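Local coordinates for protein N-isopropylammelide isopropylaminohydrolase (Burkholderia multivorans ATCC 17616, PDB 6NBO) that belongs to the amidohydrolase family and binds zinc ions in a TIM-barrel fold, at residues A[189-194]-A[219-224]; A[11-16]-A[41-46]; A[69-74]-A[105-110]; A[151-156]-A[352-357]; A[241-246]-A[270-275]. All coordinates share one frame; numbering follows the deposited sequence. Where two conformers were deposited one is given.

Contact 1 of 5, residues A[189-194]-A[219-224]; sequences DPCAIE and LHERGS
The imidazole of H220 meets the carboxylate of D189 at its edge: D189 CG lies in the ring plane on the ND1 side, and the two flat groups are turned 77° against each other. H220 ND1 gives its N-H to D189 OD2 at 2.9 Å, meeting that oxygen on its syn side. The other oxygen is held too, because the backbone N of H220 reaches the syn lone pair of D189 OD1 at 2.8 Å. One carboxylate therefore spans the main chain and the side chain of the same histidine. In return, E221 pushes its carboxylate into the turn that follows D189. CG stands beside the backbone N and the chain runs extended beyond it, delivering OE2 to two amides. C191 N meets the syn lone pair of OE2 at 2.7 Å, though with a bent N-H angle of 133°, while A192 N comes from above the carboxylate plane at 2.8 Å and much straighter, at 165°. E221 OE1 is taken by S229 on helix 223-239. Alongside these polar bonds, P190 CD touches L219 CD1 at 3.9 Å. The H220 ring also meets that of H250, a zinc ligand, and the H220 side chain comes within about 4 Å of a bound zinc ion, nearest atoms. D189 thus orients a residue close to the zinc site: the ND1 bond to OD2 restrains the rotation of the H220 ring, while the bond to OD1 anchors its backbone N. The paired amides probably stabilise the negative charge of buried E221, whose OE2 is only 4.5 Å from D189 OD1.

Contact 2 of 5, residues A[11-16]-A[41-46]; sequences ALLIRN and LDAPPG
L41 opens the loop 41-46 against L13, its CB lying 4.1 Å from L13 CD1, and the two leucine side chains pass each other at a slant. In L13, chi1 of 178° sets CG anti to the backbone N, and from there CD1 meets L41 and CD2 meets A43. The carbonyl of L41 has a double role. Its oxygen lies 4.0 Å from L13 CD2, and it also accepts from two waters that lead to the guanidinium of R15. One water bonds L41 O at 2.7 Å and takes the N-H of R15 NE; the other bonds L41 O at 2.6 Å and takes an N-H of R15 NH2 at 2.9 Å. D42, next along, turns its side chain away from the strand and pairs through OD2 with R36, while its carbonyl only borders L13 CD2. A43 turns back: its CB sits 4.2 Å from L13 CD2 and, more loosely, 4.5 Å from R15 NH2. P44 also points toward strand 11-17 and touches E30 of the adjoining strand 25-30. With this path the loop carries the chain from strand 33-38, at one border of the four-stranded sheet, over the neighbouring strands to 48-51 at the other. Across the contact the direct side-chain packing is mainly apolar, with the two methyls of L13 resting on L41 and A43, whereas the polar link is made through water: the two waters share one carbonyl oxygen and would let the R15 guanidinium, also in a long, weak ion pair with E51, favour that negative end of the L41 peptide.

Contact 3 of 5, residues A[69-74]-A[105-110]; sequences DKTHWG and GAASLA. With EDO (1,2-ethanediol), chain I.
W73 and A107 bring their CA atoms to 5.8 Å where the irregular chain of 69-74 passes over helix 104-117. The closest touch is between backbone and methyl: T71 O lies 3.2 Å from A107 CB, and it also accepts from H102 NE2. The T71 side chain turns the same way. Its CG2 takes the crowded position between the backbone N and the carbonyl carbon, and reaches both A107 O and, at 3.8 Å, A107 CB. OG1, anti to the backbone N (chi1 -174°), accepts from W73 N at 3.0 Å, which makes an ST turn, and bonds to V306 O as well; the threonine thus splits into an apolar branch for the helix and a polar branch for the loop. W73 CD1 approaches the next turn of the helix, 3.8 Å from A110 O and 4.1 Å from A110 CB. One face of the indole carries a molecule of 1,2-ethanediol, probably from the crystallisation liquor, whose C1 sits 3.6 Å above the plane and over its centre. G74 N ties this molecule down by a hydrogen bond of 2.7 Å to its O1, nearly straight at 165°. Further along the same helix, T71 and W73 also rest on L111, and W73 on A114, while the indole also touches the loop residues V306, R307 and P316. S108 OG hydrogen-bonds A104 O in its own helix and T144 OG1 of helix 136-147; helix 104-117 thus packs against both helix 136-147 and the loop that leaves strand 56-66.

Contact 4 of 5, residues A[151-156]-A[352-357]; sequences QVEIQI and CGFDAY. With EDO (1,2-ethanediol), chain J.
E153 and Q155, two residues apart on strand 153-159, both reach F354. Just before them, V152 O receives a weak hydrogen bond from O1 of a 1,2-ethanediol molecule, whose C1 also touches E153 CB. E153 extends fully, with CG anti to the backbone N (chi1 179°), and slides past the phenylalanine in the opposite direction. Its CD comes to the ring edge in the ring plane, 3.6 Å from F354 CD1, with the carboxylate turned 82° to the ring. Both carboxylate oxygens have other polar partners: OE1 is in salt bridges with R364 and R122, and OE2 accepts at 2.7 Å from a water that in turn takes the N-H of D355. Q155 follows, tip to tip with F354 and stacked on it, amide and ring only 16° apart. Q155 CD is 3.6 Å from F354 CZ, and NE2 rides 3.6 Å above the ring plane, offset toward the rim. The same NE2 donates to C352 O at 3.0 Å, with the carbonyl oxygen nearly in the plane of the amide although the donor stands above the plane of that carbonyl. Q155 OE1, 3.7 Å from C352 CB, accepts from R124 NE. C352 ends helix 346-352, and G353 closes it as a Schellman motif, so this amide bonds the last helical residue. Held by R124 on one side and C352 O on the other, the Q155 amide cannot easily flip and stays flat on the ring, while the E153 carboxylate at the ring's edge would be favoured by the slightly positive C-H rim.

Contact 5 of 5, residues A[241-246]-A[270-275]; sequences GMQHKV and AELGVA
L272 O, near the end of helix 259-272, is gripped by two donors. H244 N reaches it at 2.9 Å along an almost straight line (174°), and a water donates to it at 3.0 Å. That water also donates to M242 O and takes the N-H of V246, joining the whole turn to the helix end. One residue back, E271 O receives Q243 NE2 at 2.9 Å, with the carbonyl oxygen close to the plane of the amide. In Q243, chi2 of 72° turns CD back toward the helix end. A second water links Q243 OE1 to E271 OE2. G273 passes over one face of the H244 ring, its CA 3.6 Å from the centroid of the imidazole in a CH-pi contact; the histidine was modelled in two conformers, so this holds for one of them. H244 CA points its hydrogen at G273 O, 3.3 Å away. Beyond, V246 and V274 meet through CB and CG2 at 4.2 Å, and a third water bridges V246 O to A275 N. Both helices end in Schellman motifs, at G241 and G273, and M242 to K245 form a type II turn. Two adjacent helix-to-strand loops thus lie side by side, leading into parallel strands 246-250 and 275-278, as expected in a TIM barrel.

In the fold
From the N terminus, contact 2 comes first, closing a loop of strands within the small four-stranded sheet, far out on one side of the molecule. Contact 3 follows in series, joining the loop after strand 56-66 to helix 104-117. Contact 4 spans by far the longest stretch, from strand 153-159 to the turn after helix 346-352, so that an early barrel strand is tied to a late helix end. Within that span lie contacts 1 and 5, one after the other: contact 1 joins the loops after strands 184-188 and 215-219 near the zinc site, and contact 5 joins two loops that lead into strands. None of the five loops cross.

Contact 1 of 5, residues A[189-194]-A[219-224]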
# COMPACT_ATOMS: atom_id res chain seq x y z
N ASP A 189 5.94 -16.61 5.43
CA ASP A 189 6.38 -17.95 5.05
C ASP A 189 6.31 -18.97 6.19
O ASP A 189 7.34 -19.36 6.76
CB ASP A 189 7.78 -17.86 4.48
CG ASP A 189 7.85 -16.87 3.32
OD1 ASP A 189 6.78 -16.57 2.73
OD2 ASP A 189 8.95 -16.39 3.00
N PRO A 190 5.11 -19.46 6.49
CA PRO A 190 4.94 -20.39 7.62
C PRO A 190 5.75 -21.66 7.48
O PRO A 190 6.14 -22.26 8.49
CB PRO A 190 3.43 -20.67 7.62
CG PRO A 190 2.83 -19.48 6.92
CD PRO A 190 3.82 -19.12 5.86
N CYS A 191 6.04 -22.10 6.25
CA CYS A 191 6.90 -23.25 6.04
C CYS A 191 8.37 -22.85 5.94
O CYS A 191 9.21 -23.33 6.70
CB CYS A 191 6.50 -24.02 4.78
SG CYS A 191 4.97 -24.97 4.92
N ALA A 192 8.70 -21.98 4.98
CA ALA A 192 10.10 -21.76 4.62
C ALA A 192 10.85 -21.02 5.71
O ALA A 192 12.05 -21.27 5.93
CB ALA A 192 10.19 -20.99 3.30
N ILE A 193 10.20 -20.08 6.39
CA ILE A 193 10.85 -19.30 7.44
C ILE A 193 10.56 -19.88 8.82
O ILE A 193 11.47 -20.15 9.59
CB ILE A 193 10.44 -17.82 7.34
CG1 ILE A 193 11.02 -17.19 6.07
CG2 ILE A 193 10.89 -17.05 8.59
CD1 ILE A 193 12.53 -17.02 6.10
N GLU A 194 9.28 -20.11 9.14
CA GLU A 194 8.94 -20.52 10.50
C GLU A 194 9.23 -22.00 10.78
O GLU A 194 9.45 -22.35 11.94
CB GLU A 194 7.47 -20.22 10.79
CG GLU A 194 7.13 -18.72 10.66
CD GLU A 194 7.73 -17.87 11.78
OE1 GLU A 194 8.32 -18.43 12.72
OE2 GLU A 194 7.61 -16.63 11.71
N LEU A 219 3.88 -13.78 1.75
CA LEU A 219 3.94 -15.18 1.33
C LEU A 219 4.81 -15.25 0.08
O LEU A 219 4.31 -15.05 -1.03
CB LEU A 219 2.55 -15.77 1.09
CG LEU A 219 2.59 -17.29 0.90
CD1 LEU A 219 3.18 -17.99 2.13
CD2 LEU A 219 1.22 -17.86 0.56
N HIS A 220 6.10 -15.52 0.27
CA HIS A 220 7.03 -15.70 -0.84
C HIS A 220 7.11 -17.14 -1.31
O HIS A 220 7.73 -17.40 -2.35
CB HIS A 220 8.46 -15.29 -0.48
CG HIS A 220 8.56 -13.97 0.21
ND1 HIS A 220 8.62 -13.85 1.59
CD2 HIS A 220 8.65 -12.71 -0.28
CE1 HIS A 220 8.73 -12.58 1.91
NE2 HIS A 220 8.75 -11.86 0.80
N GLU A 221 6.56 -18.08 -0.55
CA GLU A 221 6.80 -19.49 -0.81
C GLU A 221 6.29 -19.86 -2.19
O GLU A 221 5.20 -19.45 -2.61
CB GLU A 221 6.13 -20.35 0.26
CG GLU A 221 6.69 -20.10 1.65
CD GLU A 221 5.93 -20.86 2.72
OE1 GLU A 221 4.87 -21.44 2.40
OE2 GLU A 221 6.41 -20.90 3.87
N ARG A 222 7.09 -20.63 -2.91
CA ARG A 222 6.80 -20.97 -4.29
C ARG A 222 6.04 -22.28 -4.37
O ARG A 222 6.15 -23.15 -3.50
CB ARG A 222 8.10 -21.05 -5.08
CG ARG A 222 8.90 -19.76 -5.03
CD ARG A 222 8.25 -18.72 -5.93
NE ARG A 222 8.03 -19.28 -7.26
CZ ARG A 222 8.97 -19.34 -8.20
NH1 ARG A 222 10.18 -18.85 -7.96
NH2 ARG A 222 8.69 -19.88 -9.37
N GLY A 223 5.24 -22.41 -5.43
CA GLY A 223 4.71 -23.72 -5.82
C GLY A 223 3.81 -24.35 -4.78
O GLY A 223 3.00 -23.68 -4.13
N SER A 224 3.95 -25.67 -4.61
CA SER A 224 3.05 -26.43 -3.75
C SER A 224 3.20 -26.06 -2.27
O SER A 224 2.21 -26.09 -1.53
CB SER A 224 3.30 -27.93 -3.94
OG SER A 224 4.69 -28.20 -3.88

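Contact 2 of 5, residues A[11-16]-A[41-46]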
# COMPACT_ATOMS: atom_id res chain seq x y z
N ALA A 11 -13.52 26.48 2.41
CA ALA A 11 -14.06 25.87 1.20
C ALA A 11 -13.09 26.07 0.04
O ALA A 11 -12.46 27.13 -0.08
CB ALA A 11 -15.42 26.45 0.82
N LEU A 12 -13.00 25.06 -0.82
CA LEU A 12 -12.15 25.08 -2.01
C LEU A 12 -12.95 24.57 -3.19
O LEU A 12 -13.47 23.45 -3.16
CB LEU A 12 -10.89 24.23 -1.81
CG LEU A 12 -9.96 24.12 -3.03
CD1 LEU A 12 -9.38 25.47 -3.39
CD2 LEU A 12 -8.86 23.11 -2.73
N LEU A 13 -13.05 25.39 -4.23
CA LEU A 13 -13.73 25.00 -5.47
C LEU A 13 -12.66 24.78 -6.53
O LEU A 13 -12.00 25.74 -6.95
CB LEU A 13 -14.73 26.07 -5.91
CG LEU A 13 -15.47 25.78 -7.23
CD1 LEU A 13 -16.21 24.46 -7.15
CD2 LEU A 13 -16.42 26.92 -7.57
N ILE A 14 -12.49 23.53 -6.94
CA ILE A 14 -11.59 23.18 -8.03
C ILE A 14 -12.43 23.13 -9.30
O ILE A 14 -13.26 22.24 -9.47
CB ILE A 14 -10.90 21.84 -7.78
CG1 ILE A 14 -10.17 21.84 -6.43
CG2 ILE A 14 -9.97 21.49 -8.95
CD1 ILE A 14 -9.61 20.45 -6.03
N ARG A 15 -12.22 24.10 -10.19
CA ARG A 15 -13.02 24.20 -11.40
C ARG A 15 -12.38 23.46 -12.56
O ARG A 15 -11.16 23.43 -12.69
CB ARG A 15 -13.22 25.65 -11.79
CG ARG A 15 -14.30 26.37 -10.99
CD ARG A 15 -14.45 27.78 -11.49
NE ARG A 15 -15.48 28.50 -10.76
CZ ARG A 15 -15.44 29.80 -10.52
NH1 ARG A 15 -14.41 30.52 -10.95
NH2 ARG A 15 -16.42 30.38 -9.84
N ASN A 16 -13.23 22.89 -13.42
CA ASN A 16 -12.85 22.51 -14.78
C ASN A 16 -11.79 21.39 -14.78
O ASN A 16 -10.68 21.55 -15.30
CB ASN A 16 -12.35 23.75 -15.55
CG ASN A 16 -12.03 23.45 -16.99
OD1 ASN A 16 -12.54 22.50 -17.58
ND2 ASN A 16 -11.17 24.27 -17.59
N LEU A 41 -20.35 24.59 -10.86
CA LEU A 41 -20.89 24.72 -9.51
C LEU A 41 -20.87 26.17 -9.04
O LEU A 41 -19.97 26.94 -9.39
CB LEU A 41 -20.07 23.86 -8.54
CG LEU A 41 -20.07 22.35 -8.76
CD1 LEU A 41 -19.32 21.62 -7.64
CD2 LEU A 41 -21.50 21.85 -8.89
N ASP A 42 -21.86 26.53 -8.23
CA ASP A 42 -21.85 27.83 -7.57
C ASP A 42 -20.79 27.85 -6.49
O ASP A 42 -20.48 26.84 -5.86
CB ASP A 42 -23.22 28.14 -6.96
CG ASP A 42 -24.36 27.71 -7.84
OD1 ASP A 42 -24.68 28.45 -8.80
OD2 ASP A 42 -24.92 26.61 -7.60
N ALA A 43 -20.23 29.03 -6.27
CA ALA A 43 -19.19 29.21 -5.26
C ALA A 43 -19.84 29.68 -3.97
O ALA A 43 -20.50 30.72 -3.97
CB ALA A 43 -18.16 30.22 -5.73
N PRO A 44 -19.70 28.95 -2.86
CA PRO A 44 -20.09 29.51 -1.57
C PRO A 44 -19.35 30.80 -1.33
O PRO A 44 -18.20 30.98 -1.79
CB PRO A 44 -19.68 28.42 -0.57
CG PRO A 44 -19.62 27.16 -1.37
CD PRO A 44 -19.19 27.57 -2.75
N PRO A 45 -19.97 31.75 -0.64
CA PRO A 45 -19.29 33.03 -0.38
C PRO A 45 -17.92 32.82 0.26
O PRO A 45 -17.76 31.98 1.14
CB PRO A 45 -20.26 33.75 0.57
CG PRO A 45 -21.60 33.15 0.25
CD PRO A 45 -21.34 31.72 -0.11
N GLY A 46 -16.92 33.54 -0.24
CA GLY A 46 -15.58 33.53 0.33
C GLY A 46 -14.74 32.30 0.02
O GLY A 46 -13.67 32.14 0.60
O HOH W 1 -17.84 26.95 -10.99
O HOH W 2 -19.09 29.37 -9.73

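Contact 3 of 5, residues A[69-74]-A[105-110]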
# COMPACT_ATOMS: atom_id res chain seq x y z
N ASP A 69 10.26 2.06 7.22
CA ASP A 69 11.33 2.06 8.21
C ASP A 69 12.68 1.74 7.58
O ASP A 69 13.72 2.14 8.13
CB ASP A 69 11.01 1.07 9.34
CG ASP A 69 10.83 -0.38 8.85
OD1 ASP A 69 10.25 -0.59 7.76
OD2 ASP A 69 11.25 -1.31 9.58
N LYS A 70 12.70 1.02 6.45
CA LYS A 70 13.94 0.51 5.88
C LYS A 70 14.60 1.46 4.89
O LYS A 70 15.77 1.28 4.56
CB LYS A 70 13.70 -0.80 5.12
CG LYS A 70 13.21 -2.03 5.89
CD LYS A 70 12.97 -3.15 4.87
CE LYS A 70 12.24 -4.36 5.45
NZ LYS A 70 13.09 -5.19 6.35
N THR A 71 13.84 2.44 4.38
CA THR A 71 14.27 3.21 3.22
C THR A 71 15.48 4.08 3.54
O THR A 71 15.65 4.56 4.66
CB THR A 71 13.13 4.11 2.71
OG1 THR A 71 13.54 4.75 1.50
CG2 THR A 71 12.77 5.18 3.75
N HIS A 72 16.33 4.26 2.52
CA HIS A 72 17.41 5.24 2.57
C HIS A 72 17.05 6.51 1.81
O HIS A 72 17.95 7.28 1.43
CB HIS A 72 18.70 4.64 2.04
CG HIS A 72 19.26 3.55 2.91
ND1 HIS A 72 20.61 3.31 3.02
CD2 HIS A 72 18.65 2.65 3.71
CE1 HIS A 72 20.81 2.30 3.85
NE2 HIS A 72 19.63 1.88 4.28
N TRP A 73 15.77 6.74 1.56
CA TRP A 73 15.33 7.97 0.91
C TRP A 73 15.89 9.18 1.64
O TRP A 73 15.85 9.24 2.87
CB TRP A 73 13.80 8.03 0.87
CG TRP A 73 13.30 9.03 -0.13
CD1 TRP A 73 12.97 10.34 0.09
CD2 TRP A 73 13.12 8.80 -1.54
NE1 TRP A 73 12.58 10.94 -1.09
CE2 TRP A 73 12.67 10.01 -2.10
CE3 TRP A 73 13.31 7.69 -2.37
CZ2 TRP A 73 12.39 10.14 -3.46
CZ3 TRP A 73 13.03 7.83 -3.72
CH2 TRP A 73 12.57 9.04 -4.25
N GLY A 74 16.46 10.11 0.89
CA GLY A 74 17.07 11.28 1.48
C GLY A 74 18.46 11.07 2.04
O GLY A 74 19.09 12.04 2.48
N GLY A 105 13.29 7.21 11.55
CA GLY A 105 12.52 8.42 11.73
C GLY A 105 12.65 9.40 10.58
O GLY A 105 11.66 9.69 9.89
N ALA A 106 13.86 9.93 10.36
CA ALA A 106 14.03 10.89 9.27
C ALA A 106 13.78 10.25 7.92
O ALA A 106 13.20 10.88 7.03
CB ALA A 106 15.43 11.51 9.33
N ALA A 107 14.17 8.98 7.77
CA ALA A 107 13.99 8.29 6.50
C ALA A 107 12.52 8.12 6.17
O ALA A 107 12.07 8.47 5.07
CB ALA A 107 14.70 6.94 6.53
N SER A 108 11.74 7.55 7.11
CA SER A 108 10.32 7.32 6.84
C SER A 108 9.59 8.63 6.60
O SER A 108 8.69 8.70 5.75
CB SER A 108 9.67 6.55 7.99
OG SER A 108 9.75 7.26 9.23
N LEU A 109 9.95 9.68 7.33
CA LEU A 109 9.28 10.96 7.15
C LEU A 109 9.58 11.54 5.77
O LEU A 109 8.67 11.94 5.05
CB LEU A 109 9.69 11.94 8.25
CG LEU A 109 9.04 13.33 8.21
CD1 LEU A 109 7.52 13.22 8.17
CD2 LEU A 109 9.49 14.13 9.41
N ALA A 110 10.86 11.55 5.39
CA ALA A 110 11.24 12.04 4.06
C ALA A 110 10.53 11.26 2.96
O ALA A 110 10.00 11.85 2.01
CB ALA A 110 12.76 11.95 3.90
C1 EDO I . 16.19 10.44 -2.89
O1 EDO I . 16.92 9.95 -1.76
C2 EDO I . 15.72 11.86 -2.64
O2 EDO I . 16.83 12.65 -2.20

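Contact 4 of 5, residues A[151-156]-A[352-357]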
# COMPACT_ATOMS: atom_id res chain seq x y z
N GLN A 151 -2.51 14.66 6.84
CA GLN A 151 -1.80 14.82 5.57
C GLN A 151 -1.61 13.50 4.85
O GLN A 151 -1.83 13.43 3.64
CB GLN A 151 -0.43 15.46 5.81
CG GLN A 151 -0.54 16.87 6.37
CD GLN A 151 0.79 17.58 6.44
OE1 GLN A 151 1.80 16.98 6.78
NE2 GLN A 151 0.79 18.88 6.14
N VAL A 152 -1.17 12.47 5.56
CA VAL A 152 -1.06 11.12 5.02
C VAL A 152 -1.64 10.19 6.07
O VAL A 152 -1.21 10.22 7.23
CB VAL A 152 0.40 10.72 4.73
CG1 VAL A 152 0.47 9.31 4.10
CG2 VAL A 152 1.11 11.76 3.86
N GLU A 153 -2.58 9.35 5.67
CA GLU A 153 -3.07 8.30 6.56
C GLU A 153 -2.19 7.06 6.39
O GLU A 153 -1.95 6.60 5.27
CB GLU A 153 -4.52 7.96 6.25
CG GLU A 153 -5.05 6.85 7.13
CD GLU A 153 -6.45 6.41 6.74
OE1 GLU A 153 -7.02 6.95 5.77
OE2 GLU A 153 -6.97 5.52 7.42
N ILE A 154 -1.69 6.54 7.50
CA ILE A 154 -0.69 5.48 7.44
C ILE A 154 -1.18 4.31 8.28
O ILE A 154 -1.40 4.47 9.49
CB ILE A 154 0.70 5.97 7.92
CG1 ILE A 154 1.18 7.15 7.07
CG2 ILE A 154 1.72 4.81 7.84
CD1 ILE A 154 2.57 7.71 7.51
N GLN A 155 -1.37 3.15 7.64
CA GLN A 155 -1.58 1.89 8.34
C GLN A 155 -0.23 1.24 8.58
O GLN A 155 0.62 1.21 7.69
CB GLN A 155 -2.47 0.95 7.52
CG GLN A 155 -3.91 1.44 7.32
CD GLN A 155 -4.70 0.54 6.39
OE1 GLN A 155 -4.15 -0.36 5.74
NE2 GLN A 155 -6.00 0.77 6.31
N ILE A 156 -0.03 0.70 9.78
CA ILE A 156 1.25 0.09 10.15
C ILE A 156 1.04 -1.40 10.41
O ILE A 156 0.21 -1.78 11.25
CB ILE A 156 1.86 0.77 11.39
CG1 ILE A 156 2.29 2.21 11.06
CG2 ILE A 156 3.04 -0.06 11.91
CD1 ILE A 156 2.61 3.06 12.29
N CYS A 352 -7.27 -2.46 1.33
CA CYS A 352 -6.66 -2.11 2.61
C CYS A 352 -7.66 -1.64 3.65
O CYS A 352 -7.27 -1.45 4.81
CB CYS A 352 -5.60 -1.01 2.42
SG CYS A 352 -4.16 -1.53 1.48
N GLY A 353 -8.91 -1.40 3.28
CA GLY A 353 -9.85 -0.88 4.25
C GLY A 353 -9.65 0.60 4.54
O GLY A 353 -9.94 1.05 5.66
N PHE A 354 -9.14 1.36 3.58
CA PHE A 354 -9.10 2.81 3.65
C PHE A 354 -10.49 3.35 3.33
O PHE A 354 -10.96 3.19 2.21
CB PHE A 354 -8.08 3.37 2.66
CG PHE A 354 -6.65 3.22 3.10
CD1 PHE A 354 -6.19 3.87 4.24
CD2 PHE A 354 -5.74 2.46 2.36
CE1 PHE A 354 -4.85 3.77 4.64
CE2 PHE A 354 -4.40 2.35 2.76
CZ PHE A 354 -3.97 3.00 3.91
N ASP A 355 -11.13 3.99 4.31
CA ASP A 355 -12.53 4.40 4.17
C ASP A 355 -12.65 5.81 3.58
O ASP A 355 -11.68 6.55 3.48
CB ASP A 355 -13.21 4.35 5.54
CG ASP A 355 -13.12 2.98 6.19
OD1 ASP A 355 -13.45 1.98 5.52
OD2 ASP A 355 -12.70 2.91 7.37
N ALA A 356 -13.89 6.17 3.19
CA ALA A 356 -14.21 7.50 2.67
C ALA A 356 -13.31 7.87 1.49
O ALA A 356 -12.80 8.98 1.38
CB ALA A 356 -14.10 8.56 3.78
N TYR A 357 -13.13 6.91 0.59
CA TYR A 357 -12.21 7.04 -0.53
C TYR A 357 -12.96 7.47 -1.79
O TYR A 357 -14.09 7.04 -2.03
CB TYR A 357 -11.50 5.71 -0.79
CG TYR A 357 -10.45 5.85 -1.85
CD1 TYR A 357 -9.20 6.36 -1.53
CD2 TYR A 357 -10.71 5.52 -3.18
CE1 TYR A 357 -8.23 6.55 -2.49
CE2 TYR A 357 -9.74 5.70 -4.16
CZ TYR A 357 -8.50 6.20 -3.80
OH TYR A 357 -7.53 6.40 -4.74
C1 EDO J . -5.02 10.71 8.79
O1 EDO J . -3.79 11.41 9.02
C2 EDO J . -5.93 11.56 7.92
O2 EDO J . -5.14 12.22 6.92
O HOH W 3 -9.51 4.82 6.70

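Contact 5 of 5, residues A[241-246]-A[270-275]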
# COMPACT_ATOMS: atom_id res chain seq x y z
N GLY A 241 -13.80 -16.46 11.50
CA GLY A 241 -14.68 -15.43 10.97
C GLY A 241 -13.98 -14.12 10.70
O GLY A 241 -14.56 -13.05 10.93
N MET A 242 -12.74 -14.16 10.22
CA MET A 242 -11.98 -12.94 10.00
C MET A 242 -12.16 -12.40 8.59
O MET A 242 -11.21 -12.13 7.85
CB MET A 242 -10.51 -13.17 10.33
CG MET A 242 -10.31 -13.34 11.83
SD MET A 242 -8.60 -13.29 12.31
CE MET A 242 -8.21 -11.57 12.01
N GLN A 243 -13.43 -12.21 8.26
CA GLN A 243 -13.88 -11.67 6.98
C GLN A 243 -13.26 -10.31 6.70
O GLN A 243 -13.37 -9.38 7.51
CB GLN A 243 -15.40 -11.55 7.02
CG GLN A 243 -16.06 -11.27 5.70
CD GLN A 243 -16.02 -12.47 4.79
OE1 GLN A 243 -15.70 -13.58 5.23
NE2 GLN A 243 -16.35 -12.27 3.52
N HIS A 244 -12.65 -10.18 5.52
CA HIS A 244 -12.10 -8.90 5.08
C HIS A 244 -11.07 -8.35 6.08
O HIS A 244 -10.91 -7.13 6.20
CB HIS A 244 -13.21 -7.86 4.83
CG HIS A 244 -14.16 -8.22 3.73
ND1 HIS A 244 -15.36 -8.87 3.95
CD2 HIS A 244 -14.13 -7.96 2.40
CE1 HIS A 244 -16.00 -9.03 2.81
NE2 HIS A 244 -15.28 -8.49 1.85
N LYS A 245 -10.40 -9.22 6.81
CA LYS A 245 -9.37 -8.80 7.74
C LYS A 245 -8.00 -9.40 7.45
O LYS A 245 -7.05 -9.12 8.20
CB LYS A 245 -9.78 -9.14 9.18
CG LYS A 245 -10.79 -8.15 9.76
CD LYS A 245 -11.19 -8.54 11.17
CE LYS A 245 -10.78 -7.49 12.19
NZ LYS A 245 -11.16 -7.91 13.57
N VAL A 246 -7.86 -10.19 6.39
CA VAL A 246 -6.58 -10.82 6.07
C VAL A 246 -6.16 -10.41 4.66
O VAL A 246 -6.98 -10.41 3.74
CB VAL A 246 -6.66 -12.36 6.20
CG1 VAL A 246 -5.38 -13.03 5.67
CG2 VAL A 246 -6.90 -12.75 7.65
N ALA A 270 -11.75 -14.73 -2.50
CA ALA A 270 -12.85 -13.81 -2.79
C ALA A 270 -13.96 -13.95 -1.76
O ALA A 270 -14.47 -12.96 -1.23
CB ALA A 270 -13.39 -14.07 -4.20
N GLU A 271 -14.34 -15.20 -1.46
CA GLU A 271 -15.38 -15.46 -0.47
C GLU A 271 -15.05 -14.83 0.88
O GLU A 271 -15.92 -14.28 1.54
CB GLU A 271 -15.58 -16.98 -0.34
CG GLU A 271 -16.58 -17.40 0.72
CD GLU A 271 -17.95 -16.79 0.49
OE1 GLU A 271 -18.39 -16.72 -0.67
OE2 GLU A 271 -18.59 -16.36 1.48
N LEU A 272 -13.78 -14.89 1.29
CA LEU A 272 -13.38 -14.41 2.61
C LEU A 272 -12.99 -12.94 2.61
O LEU A 272 -12.59 -12.42 3.66
CB LEU A 272 -12.23 -15.26 3.14
CG LEU A 272 -12.65 -16.69 3.49
CD1 LEU A 272 -11.45 -17.59 3.69
CD2 LEU A 272 -13.50 -16.65 4.75
N GLY A 273 -13.10 -12.25 1.48
CA GLY A 273 -12.66 -10.88 1.43
C GLY A 273 -11.17 -10.72 1.61
O GLY A 273 -10.73 -9.69 2.13
N VAL A 274 -10.38 -11.71 1.20
CA VAL A 274 -8.92 -11.63 1.28
C VAL A 274 -8.38 -11.00 0.01
O VAL A 274 -8.60 -11.52 -1.09
CB VAL A 274 -8.31 -13.02 1.50
CG1 VAL A 274 -6.79 -12.94 1.40
CG2 VAL A 274 -8.77 -13.60 2.83
N ALA A 275 -7.68 -9.87 0.15
CA ALA A 275 -7.05 -9.19 -0.97
C ALA A 275 -5.62 -9.69 -1.16
O ALA A 275 -5.03 -10.30 -0.26
CB ALA A 275 -7.04 -7.67 -0.74
O HOH W 4 -10.17 -11.93 5.39
O HOH W 5 -17.11 -16.11 4.28
O HOH W 6 -7.42 -7.94 2.61